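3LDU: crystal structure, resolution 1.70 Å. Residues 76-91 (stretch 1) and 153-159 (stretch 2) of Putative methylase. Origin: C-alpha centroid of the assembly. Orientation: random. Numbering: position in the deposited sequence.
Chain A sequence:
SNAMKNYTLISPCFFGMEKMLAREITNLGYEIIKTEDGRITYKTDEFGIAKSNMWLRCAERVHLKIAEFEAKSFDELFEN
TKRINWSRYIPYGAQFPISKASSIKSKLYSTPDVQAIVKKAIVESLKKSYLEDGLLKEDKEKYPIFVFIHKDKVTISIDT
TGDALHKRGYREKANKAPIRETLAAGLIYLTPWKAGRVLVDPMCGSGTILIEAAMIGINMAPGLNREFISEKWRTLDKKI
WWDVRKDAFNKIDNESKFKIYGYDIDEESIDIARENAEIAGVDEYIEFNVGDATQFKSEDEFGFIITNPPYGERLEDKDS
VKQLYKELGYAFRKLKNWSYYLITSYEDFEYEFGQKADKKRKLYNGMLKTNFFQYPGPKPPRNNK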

# COMPACT_ATOMS: atom_id res chain seq x y z
N GLU A 76 32.31 5.38 -10.81
CA GLU A 76 31.93 4.00 -10.57
C GLU A 76 30.44 3.77 -10.88
O GLU A 76 30.07 2.76 -11.47
CB GLU A 76 32.27 3.58 -9.13
CG GLU A 76 32.14 2.09 -8.88
CD GLU A 76 32.62 1.66 -7.49
OE1 GLU A 76 32.84 0.44 -7.30
OE2 GLU A 76 32.78 2.54 -6.61
N LEU A 77 29.59 4.71 -10.46
CA LEU A 77 28.16 4.66 -10.78
C LEU A 77 27.94 4.62 -12.30
O LEU A 77 27.18 3.80 -12.82
CB LEU A 77 27.42 5.86 -10.17
CG LEU A 77 25.95 6.07 -10.57
CD1 LEU A 77 25.12 4.90 -10.05
CD2 LEU A 77 25.39 7.38 -10.01
N PHE A 78 28.63 5.50 -13.02
CA PHE A 78 28.54 5.54 -14.48
C PHE A 78 29.01 4.23 -15.13
O PHE A 78 28.28 3.63 -15.92
CB PHE A 78 29.34 6.71 -15.06
CG PHE A 78 29.31 6.77 -16.56
CD1 PHE A 78 28.19 7.25 -17.22
CD2 PHE A 78 30.39 6.32 -17.30
CE1 PHE A 78 28.15 7.30 -18.60
CE2 PHE A 78 30.36 6.36 -18.69
CZ PHE A 78 29.24 6.86 -19.34
N GLU A 79 30.21 3.79 -14.80
CA GLU A 79 30.74 2.57 -15.41
C GLU A 79 29.85 1.35 -15.15
O GLU A 79 29.59 0.56 -16.06
CB GLU A 79 32.18 2.30 -14.96
CG GLU A 79 33.18 3.31 -15.53
CD GLU A 79 33.33 3.21 -17.05
OE1 GLU A 79 33.24 2.08 -17.59
OE2 GLU A 79 33.52 4.25 -17.71
N ASN A 80 29.37 1.20 -13.92
CA ASN A 80 28.52 0.05 -13.61
C ASN A 80 27.16 0.11 -14.28
O ASN A 80 26.60 -0.92 -14.65
CB ASN A 80 28.38 -0.13 -12.09
CG ASN A 80 29.69 -0.52 -11.43
OD1 ASN A 80 30.58 -1.07 -12.08
ND2 ASN A 80 29.83 -0.24 -10.14
N THR A 81 26.61 1.31 -14.43
CA THR A 81 25.30 1.45 -15.03
C THR A 81 25.40 1.23 -16.54
O THR A 81 24.55 0.57 -17.15
CB THR A 81 24.72 2.84 -14.76
OG1 THR A 81 24.61 3.05 -13.34
CG2 THR A 81 23.34 2.98 -15.41
N LYS A 82 26.46 1.77 -17.13
CA LYS A 82 26.68 1.68 -18.56
C LYS A 82 26.89 0.24 -19.03
O LYS A 82 26.45 -0.13 -20.13
CB LYS A 82 27.87 2.55 -18.99
CG LYS A 82 28.12 2.51 -20.50
CD LYS A 82 29.24 3.45 -20.92
CE LYS A 82 29.56 3.25 -22.40
NZ LYS A 82 30.65 4.14 -22.88
N ARG A 83 27.54 -0.57 -18.21
CA ARG A 83 27.86 -1.95 -18.60
C ARG A 83 26.64 -2.86 -18.61
O ARG A 83 26.68 -3.94 -19.19
CB ARG A 83 28.97 -2.54 -17.72
CG ARG A 83 28.74 -2.47 -16.22
CD ARG A 83 27.72 -3.49 -15.70
NE ARG A 83 27.65 -3.50 -14.24
CZ ARG A 83 26.74 -4.15 -13.52
NH1 ARG A 83 25.80 -4.86 -14.13
NH2 ARG A 83 26.77 -4.10 -12.20
N ILE A 84 25.56 -2.45 -17.96
CA ILE A 84 24.31 -3.19 -18.02
C ILE A 84 23.83 -3.21 -19.47
O ILE A 84 24.00 -2.22 -20.18
CB ILE A 84 23.24 -2.53 -17.13
CG1 ILE A 84 23.68 -2.58 -15.67
CG2 ILE A 84 21.87 -3.19 -17.32
CD1 ILE A 84 22.86 -1.70 -14.77
N ASN A 85 23.25 -4.32 -19.91
CA ASN A 85 22.72 -4.40 -21.27
C ASN A 85 21.32 -3.81 -21.29
O ASN A 85 20.33 -4.54 -21.18
CB ASN A 85 22.71 -5.83 -21.79
CG ASN A 85 22.25 -5.92 -23.25
OD1 ASN A 85 21.91 -6.99 -23.74
ND2 ASN A 85 22.23 -4.78 -23.93
N TRP A 86 21.24 -2.49 -21.42
CA TRP A 86 19.96 -1.82 -21.31
C TRP A 86 18.98 -2.14 -22.44
O TRP A 86 17.77 -2.08 -22.23
CB TRP A 86 20.14 -0.31 -21.12
CG TRP A 86 20.52 -0.00 -19.71
CD1 TRP A 86 21.77 0.30 -19.22
CD2 TRP A 86 19.64 -0.01 -18.57
NE1 TRP A 86 21.71 0.50 -17.86
CE2 TRP A 86 20.42 0.31 -17.44
CE3 TRP A 86 18.28 -0.25 -18.41
CZ2 TRP A 86 19.87 0.40 -16.16
CZ3 TRP A 86 17.73 -0.15 -17.13
CH2 TRP A 86 18.53 0.16 -16.03
N SER A 87 19.49 -2.48 -23.62
CA SER A 87 18.63 -2.83 -24.74
C SER A 87 17.75 -4.05 -24.45
O SER A 87 16.72 -4.25 -25.10
CB SER A 87 19.46 -3.07 -26.01
OG SER A 87 20.30 -4.19 -25.84
N ARG A 88 18.16 -4.88 -23.49
CA ARG A 88 17.36 -6.03 -23.08
C ARG A 88 16.06 -5.60 -22.41
O ARG A 88 15.06 -6.32 -22.44
CB ARG A 88 18.15 -6.93 -22.12
CG ARG A 88 19.11 -7.91 -22.78
CD ARG A 88 19.75 -8.82 -21.74
NE ARG A 88 18.78 -9.29 -20.76
CZ ARG A 88 19.08 -9.99 -19.67
NH1 ARG A 88 20.35 -10.31 -19.41
NH2 ARG A 88 18.13 -10.37 -18.83
N TYR A 89 16.08 -4.42 -21.81
CA TYR A 89 14.97 -3.95 -20.98
C TYR A 89 14.23 -2.75 -21.55
O TYR A 89 13.04 -2.59 -21.31
CB TYR A 89 15.49 -3.59 -19.60
CG TYR A 89 16.25 -4.72 -18.97
CD1 TYR A 89 15.59 -5.86 -18.54
CD2 TYR A 89 17.62 -4.65 -18.80
CE1 TYR A 89 16.27 -6.90 -17.96
CE2 TYR A 89 18.31 -5.68 -18.23
CZ TYR A 89 17.64 -6.80 -17.80
OH TYR A 89 18.34 -7.83 -17.23
N ILE A 90 14.97 -1.90 -22.26
CA ILE A 90 14.43 -0.70 -22.89
C ILE A 90 14.48 -0.88 -24.40
O ILE A 90 15.56 -0.90 -24.97
CB ILE A 90 15.26 0.58 -22.53
CG1 ILE A 90 15.42 0.73 -21.01
CG2 ILE A 90 14.62 1.83 -23.12
CD1 ILE A 90 14.15 0.57 -20.25
N PRO A 91 13.31 -1.01 -25.05
CA PRO A 91 13.26 -1.26 -26.49
C PRO A 91 13.44 0.00 -27.32
O PRO A 91 13.41 1.12 -26.80
CB PRO A 91 11.85 -1.82 -26.69
CG PRO A 91 11.05 -1.16 -25.62
CD PRO A 91 11.96 -0.99 -24.45
N LYS A 153 25.34 0.86 -1.66
CA LYS A 153 24.84 -0.19 -2.54
C LYS A 153 23.73 0.42 -3.41
O LYS A 153 22.74 0.92 -2.89
CB LYS A 153 24.28 -1.38 -1.75
CG LYS A 153 25.22 -1.90 -0.65
CD LYS A 153 24.45 -2.66 0.45
CE LYS A 153 23.91 -1.73 1.56
NZ LYS A 153 22.41 -1.73 1.73
N VAL A 154 23.93 0.39 -4.71
CA VAL A 154 22.99 0.98 -5.66
C VAL A 154 22.06 -0.10 -6.17
O VAL A 154 22.51 -1.17 -6.57
CB VAL A 154 23.74 1.57 -6.85
CG1 VAL A 154 22.76 2.16 -7.88
CG2 VAL A 154 24.76 2.63 -6.39
N THR A 155 20.77 0.16 -6.14
CA THR A 155 19.81 -0.73 -6.79
C THR A 155 19.14 0.07 -7.88
O THR A 155 18.61 1.14 -7.63
CB THR A 155 18.76 -1.26 -5.81
OG1 THR A 155 19.38 -2.10 -4.84
CG2 THR A 155 17.72 -2.07 -6.57
N ILE A 156 19.19 -0.43 -9.12
CA ILE A 156 18.47 0.21 -10.20
C ILE A 156 17.29 -0.67 -10.59
O ILE A 156 17.42 -1.89 -10.73
CB ILE A 156 19.38 0.48 -11.45
CG1 ILE A 156 20.56 1.36 -11.07
CG2 ILE A 156 18.60 1.19 -12.54
CD1 ILE A 156 21.53 1.61 -12.21
N SER A 157 16.13 -0.05 -10.75
CA SER A 157 14.95 -0.81 -11.11
C SER A 157 14.11 -0.01 -12.09
O SER A 157 14.37 1.17 -12.33
CB SER A 157 14.11 -1.10 -9.85
OG SER A 157 13.68 0.11 -9.26
N ILE A 158 13.11 -0.67 -12.67
CA ILE A 158 12.13 0.02 -13.51
C ILE A 158 10.77 -0.07 -12.84
O ILE A 158 10.35 -1.14 -12.41
CB ILE A 158 12.05 -0.60 -14.92
CG1 ILE A 158 13.46 -0.80 -15.50
CG2 ILE A 158 11.16 0.26 -15.84
CD1 ILE A 158 13.49 -1.27 -16.95
N ASP A 159 10.09 1.07 -12.73
CA ASP A 159 8.75 1.12 -12.15
C ASP A 159 7.75 0.44 -13.10
O ASP A 159 7.65 0.82 -14.26
CB ASP A 159 8.36 2.58 -11.93
CG ASP A 159 6.93 2.73 -11.44
OD1 ASP A 159 6.42 1.78 -10.83
OD2 ASP A 159 6.33 3.81 -11.67

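What does the strand offer to the segment that packs on it? Along 153-159 the side chains alternate, and V154, I156 and I158 point their CA-to-CB bonds toward residues 76-91, while S157 points away. The result is a row of three branched aliphatic bumps. I156 and I158 are covered most, and V154 at one end less so. No hydrogen bond joins the two stretches, so the contact rests on how well these apolar shapes fit.

Which hollow receives I156? Its CD1 methyl sits among T81, I84 and W86. T81 OG1 lies 3.6 Å from I156 CD1, and I84 CD1 approaches that same methyl at 4.4 Å. On the other branch, W86 CH2 comes to 3.6 Å from I156 CG2. With chi1 m and chi2 t, I156 is extended, and its CD1 reaches the last part of the helix while CG2 meets the indole. The hydroxyl of T81 can face a methyl without being left unpaired, because T81 OG1 donates a hydrogen bond to L77 O at 2.7 Å, within its own helix.

How does W86 serve two neighbours at once? Its CA-to-CB bond points sideways, but the long indole carries its far end nearer to the strand. There it meets both isoleucines with its edge: I156 CG2 and I158 CD1 both lie near the ring plane, the latter 4.4 Å from W86 CZ3. The rim of the ring therefore fits against two successive bumps, and its faces are not what the strand touches. A hydrogen bond from W86 NE1 to T81 O, 2.9 Å long, ties the indole back to the helix and helps to fix where that edge lies.

What closes around I158? Its CD1 is the point where three residues of the first stretch converge. Besides the tryptophan edge, I90 CD1 comes to 3.8 Å from I158 CD1, and Y89 CB to 4.1 Å from the same I158 CD1. Y89 contributes the base of its side chain, since its CB points toward the strand while its end leads away. I90 does the reverse, starting sideways and bringing its end nearer. Backbone bonds from Y89 N and I90 N to W86 O, at 2.9 and 2.8 Å, hold this turn compact.

And where does the contact thin out? At the V154 end, L77 CD1 lies 4.2 Å from V154 CG1 and 4.3 Å from V154 CG2, resting against both methyls; L77 is the only residue of the first stretch that touches V154.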